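Local coordinates for protein 2-Cys Peroxiredoxin (Plasmodium vivax SaI-1, PDB 2I81) that probably reduces hydrogen peroxide and organic hydroperoxides through a reactive cysteine thiol, as in other 2-Cys peroxiredoxins, at residues Val23-Val35 with Asn39-Gly51. Numbering follows the deposited sequence.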
# COMPACT_ATOMS: atom_id res chain seq x y z
N VAL A 23 -23.96 -12.77 16.50
CA VAL A 23 -25.03 -13.66 16.96
C VAL A 23 -24.56 -15.11 16.87
O VAL A 23 -24.11 -15.56 15.81
CB VAL A 23 -26.36 -13.46 16.18
CG1 VAL A 23 -27.47 -14.31 16.78
CG2 VAL A 23 -26.77 -11.99 16.17
N GLY A 24 -24.66 -15.82 17.98
CA GLY A 24 -24.11 -17.17 18.09
C GLY A 24 -22.62 -17.12 18.38
O GLY A 24 -21.95 -18.15 18.36
N LYS A 25 -22.12 -15.92 18.65
CA LYS A 25 -20.70 -15.72 18.93
C LYS A 25 -20.53 -14.83 20.16
O LYS A 25 -21.51 -14.39 20.77
CB LYS A 25 -19.99 -15.13 17.71
CG LYS A 25 -19.70 -16.15 16.61
CD LYS A 25 -19.26 -15.49 15.30
CE LYS A 25 -17.81 -14.95 15.40
NZ LYS A 25 -17.40 -14.42 13.96
N GLU A 26 -19.28 -14.58 20.53
CA GLU A 26 -18.94 -13.81 21.73
C GLU A 26 -19.42 -12.36 21.64
O GLU A 26 -19.16 -11.67 20.66
CB GLU A 26 -17.42 -13.86 21.96
CG GLU A 26 -16.91 -13.02 23.13
CD GLU A 26 -15.40 -12.97 23.20
OE1 GLU A 26 -14.87 -12.32 24.13
OE2 GLU A 26 -14.72 -13.58 22.34
N ALA A 27 -20.13 -11.94 22.69
CA ALA A 27 -20.59 -10.56 22.82
C ALA A 27 -19.40 -9.62 22.99
O ALA A 27 -18.51 -9.89 23.79
CB ALA A 27 -21.54 -10.43 24.00
N PRO A 28 -19.37 -8.51 22.22
CA PRO A 28 -18.30 -7.52 22.34
C PRO A 28 -18.27 -6.91 23.73
O PRO A 28 -19.32 -6.55 24.28
CB PRO A 28 -18.68 -6.46 21.30
CG PRO A 28 -19.58 -7.16 20.34
CD PRO A 28 -20.35 -8.13 21.18
N PHE A 29 -17.07 -6.81 24.29
CA PHE A 29 -16.86 -6.27 25.63
C PHE A 29 -17.28 -4.80 25.72
O PHE A 29 -17.10 -4.04 24.77
CB PHE A 29 -15.38 -6.43 26.03
CG PHE A 29 -15.00 -5.70 27.28
CD1 PHE A 29 -15.20 -6.29 28.53
CD2 PHE A 29 -14.44 -4.43 27.22
CE1 PHE A 29 -14.84 -5.61 29.70
CE2 PHE A 29 -14.08 -3.75 28.38
CZ PHE A 29 -14.28 -4.34 29.62
N PHE A 30 -17.84 -4.42 26.86
CA PHE A 30 -18.13 -3.02 27.15
C PHE A 30 -17.89 -2.69 28.63
O PHE A 30 -17.99 -3.55 29.50
CB PHE A 30 -19.56 -2.63 26.74
CG PHE A 30 -20.64 -3.36 27.49
CD1 PHE A 30 -21.18 -4.53 26.97
CD2 PHE A 30 -21.11 -2.88 28.70
CE1 PHE A 30 -22.19 -5.21 27.65
CE2 PHE A 30 -22.11 -3.55 29.40
CZ PHE A 30 -22.65 -4.72 28.87
N LYS A 31 -17.55 -1.43 28.88
CA LYS A 31 -17.38 -0.89 30.22
C LYS A 31 -17.98 0.50 30.18
O LYS A 31 -17.56 1.33 29.36
CB LYS A 31 -15.89 -0.84 30.59
CG LYS A 31 -15.60 -0.25 31.97
CD LYS A 31 -14.10 -0.06 32.20
CE LYS A 31 -13.45 -1.31 32.77
NZ LYS A 31 -11.99 -1.12 33.01
N ALA A 32 -18.96 0.77 31.03
CA ALA A 32 -19.65 2.05 30.99
C ALA A 32 -19.97 2.59 32.37
O ALA A 32 -20.24 1.83 33.30
CB ALA A 32 -20.92 1.94 30.16
N GLU A 33 -19.93 3.92 32.48
CA GLU A 33 -20.47 4.60 33.65
C GLU A 33 -21.97 4.38 33.67
O GLU A 33 -22.62 4.33 32.63
CB GLU A 33 -20.19 6.10 33.57
CG GLU A 33 -18.74 6.49 33.74
CD GLU A 33 -18.49 7.94 33.37
OE1 GLU A 33 -18.55 8.26 32.17
OE2 GLU A 33 -18.23 8.75 34.29
N ALA A 34 -22.51 4.24 34.88
CA ALA A 34 -23.91 3.91 35.04
C ALA A 34 -24.56 4.59 36.23
O ALA A 34 -23.88 4.99 37.18
CB ALA A 34 -24.08 2.40 35.14
N VAL A 35 -25.88 4.71 36.16
CA VAL A 35 -26.71 5.15 37.27
C VAL A 35 -27.49 3.93 37.75
O VAL A 35 -28.28 3.36 37.00
CB VAL A 35 -27.71 6.25 36.85
CG1 VAL A 35 -28.40 6.85 38.07
CG2 VAL A 35 -27.00 7.34 36.06
N ASN A 39 -29.97 5.40 42.36
CA ASN A 39 -29.56 6.71 41.82
C ASN A 39 -28.10 7.10 42.05
O ASN A 39 -27.69 8.21 41.70
CB ASN A 39 -30.49 7.84 42.30
CG ASN A 39 -31.86 7.79 41.64
OD1 ASN A 39 -32.27 6.77 41.09
ND2 ASN A 39 -32.57 8.91 41.70
N SER A 40 -27.31 6.19 42.63
CA SER A 40 -25.87 6.42 42.80
C SER A 40 -25.12 6.15 41.50
O SER A 40 -25.58 5.38 40.65
CB SER A 40 -25.32 5.56 43.94
OG SER A 40 -25.50 4.18 43.67
N PHE A 41 -23.95 6.78 41.35
CA PHE A 41 -23.12 6.59 40.17
C PHE A 41 -22.14 5.44 40.34
O PHE A 41 -21.64 5.19 41.43
CB PHE A 41 -22.36 7.88 39.84
CG PHE A 41 -23.23 8.99 39.34
CD1 PHE A 41 -23.03 10.29 39.79
CD2 PHE A 41 -24.26 8.74 38.44
CE1 PHE A 41 -23.84 11.33 39.33
CE2 PHE A 41 -25.08 9.77 37.98
CZ PHE A 41 -24.87 11.07 38.43
N GLY A 42 -21.87 4.76 39.23
CA GLY A 42 -20.92 3.65 39.25
C GLY A 42 -20.39 3.29 37.89
O GLY A 42 -20.25 4.14 37.00
N GLU A 43 -20.08 2.01 37.73
CA GLU A 43 -19.47 1.47 36.53
C GLU A 43 -19.91 0.03 36.38
O GLU A 43 -19.97 -0.72 37.35
CB GLU A 43 -17.94 1.55 36.67
CG GLU A 43 -17.16 1.09 35.45
CD GLU A 43 -15.67 1.39 35.59
OE1 GLU A 43 -14.88 0.42 35.69
OE2 GLU A 43 -15.30 2.58 35.61
N VAL A 44 -20.24 -0.35 35.15
CA VAL A 44 -20.65 -1.72 34.85
C VAL A 44 -19.87 -2.22 33.65
O VAL A 44 -19.73 -1.51 32.65
CB VAL A 44 -22.18 -1.80 34.58
CG1 VAL A 44 -22.58 -3.15 33.99
CG2 VAL A 44 -22.98 -1.53 35.86
N ASN A 45 -19.36 -3.45 33.75
CA ASN A 45 -18.72 -4.09 32.60
C ASN A 45 -19.23 -5.51 32.37
O ASN A 45 -19.65 -6.18 33.31
CB ASN A 45 -17.19 -4.05 32.72
CG ASN A 45 -16.67 -4.91 33.85
OD1 ASN A 45 -17.01 -4.71 35.02
ND2 ASN A 45 -15.80 -5.86 33.52
N LEU A 46 -19.20 -5.95 31.11
CA LEU A 46 -19.72 -7.26 30.72
C LEU A 46 -19.08 -8.39 31.52
O LEU A 46 -19.76 -9.34 31.92
CB LEU A 46 -19.52 -7.50 29.22
CG LEU A 46 -20.53 -8.35 28.42
CD1 LEU A 46 -20.13 -8.35 26.95
CD2 LEU A 46 -20.68 -9.79 28.92
N THR A 47 -17.77 -8.28 31.75
CA THR A 47 -17.00 -9.33 32.43
C THR A 47 -17.57 -9.70 33.80
O THR A 47 -17.62 -10.88 34.15
CB THR A 47 -15.51 -8.95 32.57
OG1 THR A 47 -15.01 -8.48 31.31
CG2 THR A 47 -14.67 -10.16 33.02
N GLN A 48 -18.01 -8.71 34.57
CA GLN A 48 -18.51 -8.98 35.92
C GLN A 48 -19.72 -9.93 35.95
O GLN A 48 -20.04 -10.50 36.99
CB GLN A 48 -18.82 -7.67 36.66
CG GLN A 48 -20.15 -7.03 36.31
CD GLN A 48 -20.34 -5.67 36.94
OE1 GLN A 48 -21.31 -5.44 37.66
NE2 GLN A 48 -19.40 -4.76 36.68
N PHE A 49 -20.37 -10.10 34.80
CA PHE A 49 -21.55 -10.96 34.70
C PHE A 49 -21.25 -12.35 34.16
O PHE A 49 -22.01 -13.29 34.43
CB PHE A 49 -22.63 -10.31 33.84
CG PHE A 49 -23.12 -9.00 34.36
CD1 PHE A 49 -22.85 -7.82 33.68
CD2 PHE A 49 -23.86 -8.94 35.54
CE1 PHE A 49 -23.30 -6.60 34.16
CE2 PHE A 49 -24.31 -7.72 36.03
CZ PHE A 49 -24.03 -6.55 35.34
N ILE A 50 -20.16 -12.49 33.41
CA ILE A 50 -19.82 -13.78 32.80
C ILE A 50 -19.74 -14.87 33.88
O ILE A 50 -19.03 -14.73 34.88
CB ILE A 50 -18.53 -13.72 31.92
CG1 ILE A 50 -18.51 -14.90 30.93
CG2 ILE A 50 -17.25 -13.65 32.76
CD1 ILE A 50 -17.52 -14.74 29.78
N GLY A 51 -20.51 -15.93 33.67
CA GLY A 51 -20.53 -17.07 34.59
C GLY A 51 -21.46 -16.89 35.78
O GLY A 51 -21.62 -17.82 36.58
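Leu46 lays its CB over one face of the Phe30 ring, 4.2 Å from CB to the ring centroid, while its CG approaches CE1 at the rim of that ring. Phe30 gets there through its first torsion (chi1 64°), which sets CG between the backbone N and the carbonyl carbon and turns one face of the ring to Leu46. The leucine's CD1 also reaches back along segment 23-35, 3.9 Å from Ala27 CB, and Tyr132 packs against all three of these side chains. The backbones beside them illustrate how an antiparallel beta hairpin sorts its residues: strands 31-35 and 41-45 alternate hydrogen-bonded pairs, Ala32 with Val44 and Ala34 with Gly42, with non-hydrogen-bonded ones, and a backbone hydrogen bond from Leu46 N to Phe30 O (3.1 Å) follows next to the Lys31-Asn45 pair. The small side chains of Ala32 and Ala34 share a face with Val44, whose CG2 meets Ala34 CB at 4.1 Å. In the sheet of this thioredoxin-fold peroxiredoxin, strand 31-35 also pairs with strand 119-122, whose Leu121 packs on Val44 together with Leu90 of strand 87-93. On the other face the aliphatic part of Lys31, bent at chi3 (-88°), runs obliquely across the extended Glu43, with Lys31 CD 3.6 Å from Glu43 OE1; the opposite charges probably attract weakly, Lys31 NZ lying 4.2 Å from Glu43 OE1, beyond a salt bridge. At the turn end Val35 and Phe41 lie side by side, Val35 CG2 touching Phe41 CE2 at the ring edge at 3.6 Å. Lys97 makes a cation-pi contact with the Phe41 ring and a salt bridge with Glu33 OE2.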